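Local coordinates for protein transcriptional regulator (PDB 2O0Y) that probably binds DNA through a helix-turn-helix domain and regulates transcription as a member of the IclR family, at residues L116-G121 with V219-T224; L122-V127 with V144-W149; L164-A169 with E177-L182. All blocks are in the same frame, centred on the assembly; numbering follows the deposited sequence.

Interaction 1 of 3, residues L116-G121 with V219-T224; sequences LYIRQG and VVAALT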
ATOM      1  N   LEU B 116     -11.673  -3.000  16.218  1.00 29.17           N
ATOM      2  CA  LEU B 116     -12.135  -2.994  14.835  1.00 28.67           C
ATOM      3  C   LEU B 116     -11.016  -3.656  14.070  1.00 27.92           C
ATOM      4  O   LEU B 116      -9.903  -3.117  14.018  1.00 26.75           O
ATOM      5  CB  LEU B 116     -12.353  -1.575  14.285  1.00 29.00           C
ATOM      6  CG  LEU B 116     -13.102  -1.451  12.936  1.00 29.95           C
ATOM      7  CD1 LEU B 116     -13.716  -0.079  12.828  1.00 36.07           C
ATOM      8  CD2 LEU B 116     -12.131  -1.520  11.781  1.00 31.82           C
ATOM      9  N   TYR B 117     -11.291  -4.814  13.474  1.00 27.15           N
ATOM     10  CA  TYR B 117     -10.236  -5.550  12.773  1.00 27.93           C
ATOM     11  C   TYR B 117     -10.441  -5.513  11.294  1.00 27.88           C
ATOM     12  O   TYR B 117     -11.583  -5.505  10.859  1.00 26.87           O
ATOM     13  CB  TYR B 117     -10.392  -7.012  13.109  1.00 28.41           C
ATOM     14  CG  TYR B 117      -9.853  -7.527  14.388  1.00 28.26           C
ATOM     15  CD1 TYR B 117      -8.522  -7.934  14.462  1.00 29.97           C
ATOM     16  CD2 TYR B 117     -10.683  -7.699  15.522  1.00 28.22           C
ATOM     17  CE1 TYR B 117      -8.011  -8.474  15.645  1.00 32.36           C
ATOM     18  CE2 TYR B 117     -10.182  -8.263  16.690  1.00 28.83           C
ATOM     19  CZ  TYR B 117      -8.848  -8.663  16.727  1.00 33.57           C
ATOM     20  OH  TYR B 117      -8.287  -9.235  17.840  1.00 35.74           O
ATOM     21  N   ILE B 118      -9.341  -5.523  10.518  1.00 27.69           N
ATOM     22  CA  ILE B 118      -9.411  -5.841   9.106  1.00 27.07           C
ATOM     23  C   ILE B 118      -8.496  -7.023   8.784  1.00 28.36           C
ATOM     24  O   ILE B 118      -7.696  -7.447   9.631  1.00 28.52           O
ATOM     25  CB  ILE B 118      -8.967  -4.584   8.273  1.00 28.00           C
ATOM     26  CG1 ILE B 118      -7.562  -4.149   8.708  1.00 27.46           C
ATOM     27  CG2 ILE B 118      -9.976  -3.445   8.459  1.00 25.62           C
ATOM     28  CD1 ILE B 118      -6.825  -3.169   7.742  1.00 30.85           C
ATOM     29  N   ARG B 119      -8.550  -7.518   7.538  1.00 28.56           N
ATOM     30  CA  ARG B 119      -7.666  -8.545   7.089  1.00 29.04           C
ATOM     31  C   ARG B 119      -6.579  -7.853   6.287  1.00 30.03           C
ATOM     32  O   ARG B 119      -6.851  -6.900   5.513  1.00 29.25           O
ATOM     33  CB  ARG B 119      -8.396  -9.539   6.178  1.00 29.99           C
ATOM     34  CG  ARG B 119      -7.544 -10.667   5.641  1.00 28.80           C
ATOM     35  CD  ARG B 119      -8.356 -11.606   4.725  1.00 29.45           C
ATOM     36  NE  ARG B 119      -8.747 -11.024   3.432  1.00 29.72           N
ATOM     37  CZ  ARG B 119      -7.931 -10.841   2.391  1.00 32.30           C
ATOM     38  NH1 ARG B 119      -6.627 -11.111   2.461  1.00 29.09           N
ATOM     39  NH2 ARG B 119      -8.423 -10.352   1.261  1.00 29.14           N
ATOM     40  N   GLN B 120      -5.355  -8.323   6.504  1.00 29.63           N
ATOM     41  CA  GLN B 120      -4.222  -7.915   5.739  1.00 31.42           C
ATOM     42  C   GLN B 120      -3.488  -9.193   5.417  1.00 31.51           C
ATOM     43  O   GLN B 120      -2.925  -9.826   6.290  1.00 32.15           O
ATOM     44  CB  GLN B 120      -3.380  -6.939   6.543  1.00 32.94           C
ATOM     45  CG  GLN B 120      -4.006  -5.530   6.601  1.00 37.18           C
ATOM     46  CD  GLN B 120      -2.989  -4.413   6.836  1.00 45.76           C
ATOM     47  OE1 GLN B 120      -2.046  -4.551   7.647  1.00 45.26           O
ATOM     48  NE2 GLN B 120      -3.178  -3.285   6.122  1.00 45.84           N
ATOM     49  N   GLY B 121      -3.537  -9.596   4.157  1.00 31.17           N
ATOM     50  CA  GLY B 121      -2.981 -10.903   3.739  1.00 30.97           C
ATOM     51  C   GLY B 121      -3.742 -11.996   4.463  1.00 30.06           C
ATOM     52  O   GLY B 121      -4.973 -11.982   4.469  1.00 29.91           O
ATOM     53  N   VAL B 219     -18.069  -7.649   3.364  1.00 26.26           N
ATOM     54  CA  VAL B 219     -17.452  -7.523   4.710  1.00 26.75           C
ATOM     55  C   VAL B 219     -16.097  -6.909   4.558  1.00 27.47           C
ATOM     56  O   VAL B 219     -15.232  -7.483   3.880  1.00 27.17           O
ATOM     57  CB  VAL B 219     -17.368  -8.914   5.400  1.00 27.29           C
ATOM     58  CG1 VAL B 219     -16.709  -8.837   6.812  1.00 26.88           C
ATOM     59  CG2 VAL B 219     -18.787  -9.524   5.507  1.00 27.08           C
ATOM     60  N   VAL B 220     -15.916  -5.728   5.158  1.00 27.24           N
ATOM     61  CA  VAL B 220     -14.637  -5.018   5.067  1.00 25.80           C
ATOM     62  C   VAL B 220     -13.925  -4.985   6.416  1.00 26.19           C
ATOM     63  O   VAL B 220     -12.761  -4.677   6.495  1.00 26.08           O
ATOM     64  CB  VAL B 220     -14.801  -3.574   4.558  1.00 26.14           C
ATOM     65  CG1 VAL B 220     -15.281  -3.588   3.042  1.00 26.00           C
ATOM     66  CG2 VAL B 220     -15.736  -2.756   5.443  1.00 26.43           C
ATOM     67  N   ALA B 221     -14.633  -5.302   7.484  1.00 25.28           N
ATOM     68  CA  ALA B 221     -14.014  -5.261   8.815  1.00 25.64           C
ATOM     69  C   ALA B 221     -14.881  -6.076   9.737  1.00 26.46           C
ATOM     70  O   ALA B 221     -15.968  -6.497   9.352  1.00 25.41           O
ATOM     71  CB  ALA B 221     -13.904  -3.804   9.326  1.00 26.39           C
ATOM     72  N   ALA B 222     -14.400  -6.316  10.955  1.00 26.77           N
ATOM     73  CA  ALA B 222     -15.153  -7.117  11.924  1.00 27.10           C
ATOM     74  C   ALA B 222     -15.181  -6.340  13.233  1.00 27.58           C
ATOM     75  O   ALA B 222     -14.129  -6.031  13.806  1.00 29.68           O
ATOM     76  CB  ALA B 222     -14.481  -8.436  12.098  1.00 25.68           C
ATOM     77  N   LEU B 223     -16.363  -5.937  13.675  1.00 27.19           N
ATOM     78  CA  LEU B 223     -16.484  -5.233  14.927  1.00 26.52           C
ATOM     79  C   LEU B 223     -16.496  -6.284  16.049  1.00 27.37           C
ATOM     80  O   LEU B 223     -17.408  -7.125  16.113  1.00 27.16           O
ATOM     81  CB  LEU B 223     -17.780  -4.440  14.956  1.00 26.34           C
ATOM     82  CG  LEU B 223     -18.038  -3.612  16.226  1.00 28.55           C
ATOM     83  CD1 LEU B 223     -17.048  -2.398  16.266  1.00 25.19           C
ATOM     84  CD2 LEU B 223     -19.446  -3.066  16.252  1.00 25.56           C
ATOM     85  N   THR B 224     -15.525  -6.222  16.963  1.00 27.55           N
ATOM     86  CA  THR B 224     -15.300  -7.344  17.831  1.00 27.66           C
ATOM     87  C   THR B 224     -15.187  -6.985  19.334  1.00 29.19           C
ATOM     88  O   THR B 224     -14.424  -6.103  19.686  1.00 28.15           O
ATOM     89  CB  THR B 224     -14.030  -8.061  17.373  1.00 27.60           C
ATOM     90  OG1 THR B 224     -14.179  -8.393  15.973  1.00 28.08           O
ATOM     91  CG2 THR B 224     -13.800  -9.363  18.153  1.00 26.32           C
TER
HETATM   92  O   HOH W   1     -10.743  -6.480   5.976  1.00 28.31           O

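Interaction 2 of 3, residues L122-V127 with V144-W149; sequences LSRVVV and VPYPLW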
ATOM      1  N   LEU B 122      -3.019 -12.929   5.082  1.00 29.25           N
ATOM      2  CA  LEU B 122      -3.640 -14.013   5.851  1.00 29.62           C
ATOM      3  C   LEU B 122      -3.679 -13.712   7.358  1.00 29.41           C
ATOM      4  O   LEU B 122      -3.632 -14.629   8.177  1.00 29.00           O
ATOM      5  CB  LEU B 122      -2.915 -15.345   5.628  1.00 29.71           C
ATOM      6  CG  LEU B 122      -2.739 -15.902   4.202  1.00 32.40           C
ATOM      7  CD1 LEU B 122      -1.830 -17.139   4.202  1.00 32.57           C
ATOM      8  CD2 LEU B 122      -4.081 -16.233   3.546  1.00 34.27           C
ATOM      9  N   SER B 123      -3.785 -12.429   7.714  1.00 29.33           N
ATOM     10  CA  SER B 123      -3.724 -12.005   9.098  1.00 29.44           C
ATOM     11  C   SER B 123      -4.889 -11.083   9.401  1.00 29.93           C
ATOM     12  O   SER B 123      -5.499 -10.523   8.475  1.00 29.70           O
ATOM     13  CB  SER B 123      -2.434 -11.220   9.318  1.00 30.41           C
ATOM     14  OG  SER B 123      -1.304 -12.019   9.019  1.00 31.58           O
ATOM     15  N   ARG B 124      -5.189 -10.916  10.696  1.00 30.37           N
ATOM     16  CA  ARG B 124      -6.124  -9.913  11.177  1.00 30.74           C
ATOM     17  C   ARG B 124      -5.318  -8.886  11.956  1.00 30.57           C
ATOM     18  O   ARG B 124      -4.303  -9.229  12.595  1.00 30.26           O
ATOM     19  CB  ARG B 124      -7.192 -10.525  12.073  1.00 32.17           C
ATOM     20  CG  ARG B 124      -6.682 -10.989  13.447  1.00 33.12           C
ATOM     21  CD  ARG B 124      -7.857 -11.398  14.396  1.00 36.14           C
ATOM     22  NE  ARG B 124      -7.419 -12.641  14.966  1.00 48.36           N
ATOM     23  CZ  ARG B 124      -6.908 -12.835  16.172  1.00 47.72           C
ATOM     24  NH1 ARG B 124      -6.850 -11.881  17.085  1.00 47.64           N
ATOM     25  NH2 ARG B 124      -6.505 -14.042  16.458  1.00 47.31           N
ATOM     26  N   VAL B 125      -5.757  -7.633  11.861  1.00 28.62           N
ATOM     27  CA  VAL B 125      -5.049  -6.487  12.413  1.00 27.94           C
ATOM     28  C   VAL B 125      -6.081  -5.600  13.028  1.00 27.72           C
ATOM     29  O   VAL B 125      -7.090  -5.271  12.396  1.00 27.16           O
ATOM     30  CB  VAL B 125      -4.333  -5.687  11.307  1.00 27.10           C
ATOM     31  CG1 VAL B 125      -3.410  -4.614  11.918  1.00 28.02           C
ATOM     32  CG2 VAL B 125      -3.526  -6.632  10.453  1.00 29.47           C
ATOM     33  N   VAL B 126      -5.837  -5.205  14.268  1.00 28.07           N
ATOM     34  CA  VAL B 126      -6.691  -4.206  14.930  1.00 26.59           C
ATOM     35  C   VAL B 126      -6.258  -2.854  14.449  1.00 27.01           C
ATOM     36  O   VAL B 126      -5.066  -2.479  14.518  1.00 26.18           O
ATOM     37  CB  VAL B 126      -6.606  -4.295  16.493  1.00 28.08           C
ATOM     38  CG1 VAL B 126      -7.393  -3.237  17.130  1.00 25.82           C
ATOM     39  CG2 VAL B 126      -7.115  -5.657  16.964  1.00 29.51           C
ATOM     40  N   VAL B 127      -7.204  -2.132  13.862  1.00 26.26           N
ATOM     41  CA  VAL B 127      -6.865  -0.821  13.316  1.00 25.39           C
ATOM     42  C   VAL B 127      -7.541   0.328  14.054  1.00 25.67           C
ATOM     43  O   VAL B 127      -7.238   1.504  13.833  1.00 25.69           O
ATOM     44  CB  VAL B 127      -7.180  -0.765  11.815  1.00 27.08           C
ATOM     45  CG1 VAL B 127      -6.206  -1.731  11.032  1.00 24.31           C
ATOM     46  CG2 VAL B 127      -8.690  -1.016  11.539  1.00 25.26           C
ATOM     47  N   VAL B 144      -0.655  -4.928  14.859  1.00 32.44           N
ATOM     48  CA  VAL B 144       0.175  -6.147  14.919  1.00 31.21           C
ATOM     49  C   VAL B 144      -0.625  -7.288  14.257  1.00 31.25           C
ATOM     50  O   VAL B 144      -1.756  -7.519  14.653  1.00 31.15           O
ATOM     51  CB  VAL B 144       0.547  -6.456  16.403  1.00 31.02           C
ATOM     52  CG1 VAL B 144       1.070  -7.866  16.554  1.00 31.15           C
ATOM     53  CG2 VAL B 144       1.566  -5.443  16.925  1.00 29.49           C
ATOM     54  N   PRO B 145      -0.068  -7.963  13.216  1.00 31.20           N
ATOM     55  CA  PRO B 145      -0.840  -9.030  12.580  1.00 32.19           C
ATOM     56  C   PRO B 145      -0.953 -10.270  13.468  1.00 32.69           C
ATOM     57  O   PRO B 145       0.054 -10.729  14.019  1.00 31.57           O
ATOM     58  CB  PRO B 145      -0.029  -9.384  11.312  1.00 31.83           C
ATOM     59  CG  PRO B 145       1.336  -8.900  11.568  1.00 33.67           C
ATOM     60  CD  PRO B 145       1.246  -7.766  12.567  1.00 32.37           C
ATOM     61  N   TYR B 146      -2.174 -10.778  13.591  1.00 32.75           N
ATOM     62  CA  TYR B 146      -2.464 -12.024  14.288  1.00 33.52           C
ATOM     63  C   TYR B 146      -3.142 -12.976  13.304  1.00 33.72           C
ATOM     64  O   TYR B 146      -3.628 -12.558  12.247  1.00 32.09           O
ATOM     65  CB  TYR B 146      -3.367 -11.813  15.516  1.00 34.15           C
ATOM     66  CG  TYR B 146      -2.672 -11.222  16.728  1.00 35.64           C
ATOM     67  CD1 TYR B 146      -2.157 -12.041  17.740  1.00 38.20           C
ATOM     68  CD2 TYR B 146      -2.496  -9.858  16.842  1.00 36.12           C
ATOM     69  CE1 TYR B 146      -1.505 -11.494  18.840  1.00 37.75           C
ATOM     70  CE2 TYR B 146      -1.837  -9.312  17.909  1.00 36.41           C
ATOM     71  CZ  TYR B 146      -1.354 -10.125  18.911  1.00 37.83           C
ATOM     72  OH  TYR B 146      -0.711  -9.547  19.973  1.00 37.33           O
ATOM     73  N   PRO B 147      -3.157 -14.280  13.639  1.00 33.88           N
ATOM     74  CA  PRO B 147      -3.649 -15.271  12.680  1.00 33.43           C
ATOM     75  C   PRO B 147      -5.141 -15.128  12.419  1.00 32.77           C
ATOM     76  O   PRO B 147      -5.843 -14.459  13.193  1.00 31.71           O
ATOM     77  CB  PRO B 147      -3.341 -16.614  13.372  1.00 33.38           C
ATOM     78  CG  PRO B 147      -3.248 -16.283  14.822  1.00 34.77           C
ATOM     79  CD  PRO B 147      -2.654 -14.902  14.879  1.00 34.15           C
ATOM     80  N   LEU B 148      -5.611 -15.724  11.324  1.00 30.48           N
ATOM     81  CA  LEU B 148      -7.061 -15.693  11.022  1.00 30.33           C
ATOM     82  C   LEU B 148      -7.731 -17.010  11.437  1.00 29.60           C
ATOM     83  O   LEU B 148      -8.939 -17.132  11.325  1.00 29.77           O
ATOM     84  CB  LEU B 148      -7.308 -15.501   9.513  1.00 29.20           C
ATOM     85  CG  LEU B 148      -7.126 -14.139   8.838  1.00 28.99           C
ATOM     86  CD1 LEU B 148      -7.296 -14.313   7.334  1.00 25.82           C
ATOM     87  CD2 LEU B 148      -8.133 -13.144   9.414  1.00 28.58           C
ATOM     88  N   TRP B 149      -6.934 -17.966  11.911  1.00 29.53           N
ATOM     89  CA  TRP B 149      -7.426 -19.348  12.181  1.00 30.06           C
ATOM     90  C   TRP B 149      -7.984 -19.534  13.586  1.00 30.60           C
ATOM     91  O   TRP B 149      -8.679 -20.509  13.830  1.00 30.21           O
ATOM     92  CB  TRP B 149      -6.383 -20.432  11.839  1.00 30.06           C
ATOM     93  CG  TRP B 149      -5.030 -20.197  12.433  1.00 30.89           C
ATOM     94  CD1 TRP B 149      -3.928 -19.638  11.808  1.00 31.64           C
ATOM     95  CD2 TRP B 149      -4.609 -20.526  13.760  1.00 31.92           C
ATOM     96  NE1 TRP B 149      -2.861 -19.590  12.682  1.00 30.68           N
ATOM     97  CE2 TRP B 149      -3.251 -20.129  13.884  1.00 32.74           C
ATOM     98  CE3 TRP B 149      -5.251 -21.107  14.866  1.00 32.29           C
ATOM     99  CZ2 TRP B 149      -2.530 -20.280  15.083  1.00 35.36           C
ATOM    100  CZ3 TRP B 149      -4.538 -21.258  16.049  1.00 33.23           C
ATOM    101  CH2 TRP B 149      -3.192 -20.836  16.153  1.00 33.31           C
TER
HETATM  102  O   HOH W   2      -3.999 -16.745   9.338  1.00 34.81           O
HETATM  103  O   HOH W   3      -3.582  -6.047  15.867  1.00 26.06           O

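Interaction 3 of 3, residues L164-A169 with E177-L182; sequences LIDDVA and EFADQL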
ATOM      1  N   LEU B 164      -9.269 -18.028   0.615  1.00 30.90           N
ATOM      2  CA  LEU B 164      -8.100 -18.029   1.483  1.00 30.93           C
ATOM      3  C   LEU B 164      -8.166 -19.036   2.625  1.00 30.21           C
ATOM      4  O   LEU B 164      -7.182 -19.224   3.337  1.00 30.16           O
ATOM      5  CB  LEU B 164      -7.848 -16.628   2.046  1.00 31.04           C
ATOM      6  CG  LEU B 164      -7.352 -15.576   1.044  1.00 32.30           C
ATOM      7  CD1 LEU B 164      -6.848 -14.376   1.799  1.00 33.56           C
ATOM      8  CD2 LEU B 164      -6.264 -16.116   0.146  1.00 32.55           C
ATOM      9  N   ILE B 165      -9.312 -19.684   2.800  1.00 29.55           N
ATOM     10  CA  ILE B 165      -9.512 -20.553   3.960  1.00 28.01           C
ATOM     11  C   ILE B 165      -8.454 -21.685   4.047  1.00 28.10           C
ATOM     12  O   ILE B 165      -7.826 -21.892   5.098  1.00 26.90           O
ATOM     13  CB  ILE B 165     -10.983 -21.038   4.045  1.00 28.31           C
ATOM     14  CG1 ILE B 165     -11.856 -19.884   4.597  1.00 27.97           C
ATOM     15  CG2 ILE B 165     -11.103 -22.258   4.947  1.00 27.25           C
ATOM     16  CD1 ILE B 165     -13.343 -20.192   4.709  1.00 29.70           C
ATOM     17  N   ASP B 166      -8.215 -22.366   2.934  1.00 27.54           N
ATOM     18  CA  ASP B 166      -7.236 -23.454   2.922  1.00 28.87           C
ATOM     19  C   ASP B 166      -5.852 -23.001   3.399  1.00 28.77           C
ATOM     20  O   ASP B 166      -5.218 -23.682   4.209  1.00 27.72           O
ATOM     21  CB  ASP B 166      -7.137 -24.080   1.533  1.00 28.92           C
ATOM     22  CG  ASP B 166      -8.223 -25.110   1.267  1.00 31.62           C
ATOM     23  OD1 ASP B 166      -8.823 -25.635   2.231  1.00 35.11           O
ATOM     24  OD2 ASP B 166      -8.471 -25.415   0.079  1.00 34.24           O
ATOM     25  N   ASP B 167      -5.395 -21.850   2.900  1.00 29.60           N
ATOM     26  CA  ASP B 167      -4.057 -21.374   3.214  1.00 30.74           C
ATOM     27  C   ASP B 167      -3.951 -20.959   4.678  1.00 30.91           C
ATOM     28  O   ASP B 167      -2.963 -21.273   5.350  1.00 31.56           O
ATOM     29  CB  ASP B 167      -3.646 -20.229   2.285  1.00 31.08           C
ATOM     30  CG  ASP B 167      -3.524 -20.661   0.830  1.00 32.85           C
ATOM     31  OD1 ASP B 167      -3.216 -21.855   0.518  1.00 33.56           O
ATOM     32  OD2 ASP B 167      -3.737 -19.769  -0.016  1.00 34.96           O
ATOM     33  N   VAL B 168      -4.974 -20.265   5.171  1.00 31.04           N
ATOM     34  CA  VAL B 168      -5.103 -19.912   6.584  1.00 30.98           C
ATOM     35  C   VAL B 168      -5.085 -21.189   7.435  1.00 31.80           C
ATOM     36  O   VAL B 168      -4.492 -21.209   8.512  1.00 32.12           O
ATOM     37  CB  VAL B 168      -6.413 -19.117   6.831  1.00 31.63           C
ATOM     38  CG1 VAL B 168      -6.807 -19.086   8.309  1.00 29.89           C
ATOM     39  CG2 VAL B 168      -6.287 -17.695   6.287  1.00 31.24           C
ATOM     40  N   ALA B 169      -5.724 -22.246   6.935  1.00 31.53           N
ATOM     41  CA  ALA B 169      -5.834 -23.509   7.674  1.00 32.03           C
ATOM     42  C   ALA B 169      -4.480 -24.218   7.749  1.00 32.10           C
ATOM     43  O   ALA B 169      -4.158 -24.824   8.769  1.00 31.95           O
ATOM     44  CB  ALA B 169      -6.877 -24.429   7.033  1.00 31.56           C
ATOM     45  N   GLU B 177      -7.361 -32.416   8.586  1.00 40.64           N
ATOM     46  CA  GLU B 177      -8.851 -32.353   8.579  1.00 40.25           C
ATOM     47  C   GLU B 177      -9.415 -30.970   8.984  1.00 38.23           C
ATOM     48  O   GLU B 177     -10.645 -30.736   8.880  1.00 38.86           O
ATOM     49  CB  GLU B 177      -9.465 -33.381   9.549  1.00 39.52           C
ATOM     50  N   PHE B 178      -8.524 -30.007   9.409  1.00 38.44           N
ATOM     51  CA  PHE B 178      -8.938 -28.692   9.892  1.00 35.69           C
ATOM     52  C   PHE B 178      -9.396 -27.624   8.846  1.00 35.75           C
ATOM     53  O   PHE B 178     -10.033 -26.570   9.211  1.00 34.85           O
ATOM     54  CB  PHE B 178      -7.811 -28.122  10.732  1.00 36.42           C
ATOM     55  CG  PHE B 178      -8.099 -26.690  11.273  1.00 34.75           C
ATOM     56  CD1 PHE B 178      -9.132 -26.443  12.202  1.00 32.79           C
ATOM     57  CD2 PHE B 178      -7.277 -25.603  10.901  1.00 35.05           C
ATOM     58  CE1 PHE B 178      -9.368 -25.145  12.723  1.00 31.99           C
ATOM     59  CE2 PHE B 178      -7.501 -24.302  11.414  1.00 33.74           C
ATOM     60  CZ  PHE B 178      -8.556 -24.071  12.330  1.00 33.84           C
ATOM     61  N   ALA B 179      -9.027 -27.807   7.576  1.00 34.68           N
ATOM     62  CA  ALA B 179      -9.444 -26.860   6.517  1.00 34.77           C
ATOM     63  C   ALA B 179     -10.974 -26.851   6.446  1.00 34.49           C
ATOM     64  O   ALA B 179     -11.621 -25.812   6.608  1.00 33.38           O
ATOM     65  CB  ALA B 179      -8.837 -27.279   5.168  1.00 34.61           C
ATOM     66  N   ASP B 180     -11.524 -28.045   6.253  1.00 34.36           N
ATOM     67  CA  ASP B 180     -12.962 -28.327   6.238  1.00 34.83           C
ATOM     68  C   ASP B 180     -13.712 -27.783   7.447  1.00 34.59           C
ATOM     69  O   ASP B 180     -14.798 -27.223   7.271  1.00 34.21           O
ATOM     70  CB  ASP B 180     -13.203 -29.842   6.134  1.00 35.37           C
ATOM     71  CG  ASP B 180     -12.653 -30.437   4.850  1.00 36.73           C
ATOM     72  OD1 ASP B 180     -12.412 -29.677   3.886  1.00 39.91           O
ATOM     73  OD2 ASP B 180     -12.482 -31.679   4.796  1.00 38.97           O
ATOM     74  N   GLN B 181     -13.126 -27.932   8.647  1.00 34.17           N
ATOM     75  CA  GLN B 181     -13.725 -27.456   9.899  1.00 34.15           C
ATOM     76  C   GLN B 181     -13.871 -25.926   9.895  1.00 34.37           C
ATOM     77  O   GLN B 181     -14.967 -25.389  10.068  1.00 34.55           O
ATOM     78  CB  GLN B 181     -12.881 -27.878  11.113  1.00 33.98           C
ATOM     79  CG  GLN B 181     -12.717 -29.381  11.328  1.00 34.95           C
ATOM     80  N   LEU B 182     -12.750 -25.234   9.699  1.00 33.77           N
ATOM     81  CA  LEU B 182     -12.757 -23.800   9.535  1.00 33.54           C
ATOM     82  C   LEU B 182     -13.784 -23.307   8.503  1.00 33.66           C
ATOM     83  O   LEU B 182     -14.545 -22.394   8.792  1.00 33.58           O
ATOM     84  CB  LEU B 182     -11.352 -23.301   9.203  1.00 33.73           C
ATOM     85  CG  LEU B 182     -11.100 -21.787   9.279  1.00 33.00           C
ATOM     86  CD1 LEU B 182     -11.446 -21.182  10.665  1.00 34.94           C
ATOM     87  CD2 LEU B 182      -9.669 -21.465   8.925  1.00 31.95           C
TER

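Interaction 1 of 3, residues L116-G121 with V219-T224
Tyr117 and Ala222 form an antiparallel hydrogen-bonded pair between strands 116-120 and 219-224, whose short axes come within 4.7 Å of each other. The bond from Tyr117 N to Ala222 O is nearly straight (N-H...O 173°), and Ala222 N returns a 2.9 Å bond to Tyr117 O. Next along, Leu116 and Leu223 make the non-hydrogen-bonded pair. On the face that carries Tyr117 and Ala222, the tyrosine has CG anti to the carbonyl carbon and beside the backbone N (chi1 -81°), and its ring meets Thr224 with its edge: CD2 lies 3.6 Å from Thr224 OG1, with Thr224 CB in the ring plane, and the two side chains cross at about a right angle. Neither polar end relies on this contact, since Tyr117 OH bonds to Arg124 NH1 and Thr224 OG1 to Ser209 OG.

These strands are neighbours in the antiparallel sheet of the IclR C-terminal domain, a GAF-like fold, with helix 152-157 covering the Tyr117 face. Ala221 turns its CB toward strand 116-120, where Leu116 CD2 touches it at 3.8 Å and Ile118 CG2 at 4.0 Å. Val220 and Ala221 both face Leu212 on the other neighbouring strand, a classic beta bulge. Past Ile118 a water takes over, accepting from Arg119 N and donating to Val220 O at 2.8 Å. The Arg119 side chain reaches forward to the loop just past its strand, where NH1 gives Gly121 O a 2.7 Å bond in the guanidinium plane.

Interaction 2 of 3, residues L122-V127 with V144-W149
Arg124 and Tyr146 pair their backbones in antiparallel, hydrogen-bonded fashion: Arg124 N reaches Tyr146 O at 2.7 Å, and Tyr146 N answers to Arg124 O at 2.8 Å. Around this pair segment 144-149 is only briefly a strand, and water carries the connection onward on the Val144 side, where one molecule accepts from Val126 N and donates to Val144 O. A second water lies between Leu148 N and Leu122 O, but its approach to Leu122 O is too short to be trusted.

The side chain of Arg124 carries much of the contact. Its CG sits between the backbone N and the carbonyl carbon (chi1 71°), a position that brings CG to 3.6 Å from Tyr146 O. The chain then bends at chi3, and the guanidinium lies with one face beneath Tyr146 CB, which stands 3.7 Å above the plane, over its centre. The guanidinium and tyrosine ring planes are only 20° apart, although the two side chains cross obliquely. Arg124 NE makes a weak, bent bond to Pro147 O, while its stronger polar partner is Tyr117 OH on the adjoining strand, reached through NH1.

In the sheet of the IclR C-terminal domain, strand 146-147 is an outermost strand within the chain, lying against strand 123-130 as an edge addition; proline at Pro145 and Pro147 removes two N-H groups from its backbone. Diagonally across the pair, Pro145 CB packs on Ser123 CB at 3.6 Å. Leu148 lays its branch over the start of strand 123-127: CG is 3.6 Å from Leu122 O, and CD2 is 3.8 Å from Arg124 CB. Helix 152-157 covers Arg124 and Leu148, with Ala153 and Leu157 against the arginine.

Interaction 3 of 3, residues L164-A169 with E177-L182
Ala169 points its CB at the backbone of Ala179, 3.6 Å from the CA, and so marks the close point of a helix-helix packing within the IclR C-terminal domain. Helices 165-171 and 178-192 follow one another in the chain, and their short segments here are inclined at 124° with axes 8.8 Å apart at closest approach. The small side chains at this point let the two backbones come near: the CA atoms of Ala169 and Ala179 are 5.1 Å apart.

Larger groups flank the alanine pair. The first torsion of Phe178 sets CG anti to the backbone N (chi1 178°); at the ring's edge CD2 is 4.1 Å from Ala169 CB, and Ala169 O lies in the ring plane. One face of the same ring takes Leu182 CB from within its own helix, offset toward the rim, and His174 from the connecting loop meets the ring edge-to-face.

Leu182 points CD2 at the side chains of helix 165-171. There it meets Val168 CG1 at 3.8 Å, the two side chains crossing at about a right angle, and also approaches Ile165 CG2 and Ala169 CB more loosely. Ile165 continues this apolar surface onto Val186. No hydrogen bond joins the two segments themselves, but the helices are also linked by a salt bridge from Asp166 OD1 to Arg183 NH2. The same carboxylate oxygen, Asp166 OD1, rests against the methyl of Ala179, 3.4 Å from its CB.

From the N terminus, strand 113-120 turns directly into strand 123-130, so interactions 1 and 2 share a hairpin; backbone bonds such as Ile118 N to Val125 O pass between them. Interaction 2 closes first, bringing 144-149 back to the hairpin's second strand. Interaction 3 then closes a short connection between helices 165-171 and 178-192, in series with interaction 2. Only with 219-224 does interaction 1 close, and its long loop encloses the other two. Together, interactions 1 and 2 span four neighbouring strands of the sheet, while interaction 3 joins two helices beside it. Leu122, Leu148 and Trp149 pack on Val168, and Arg119 touches Leu164, connecting sheet and helices.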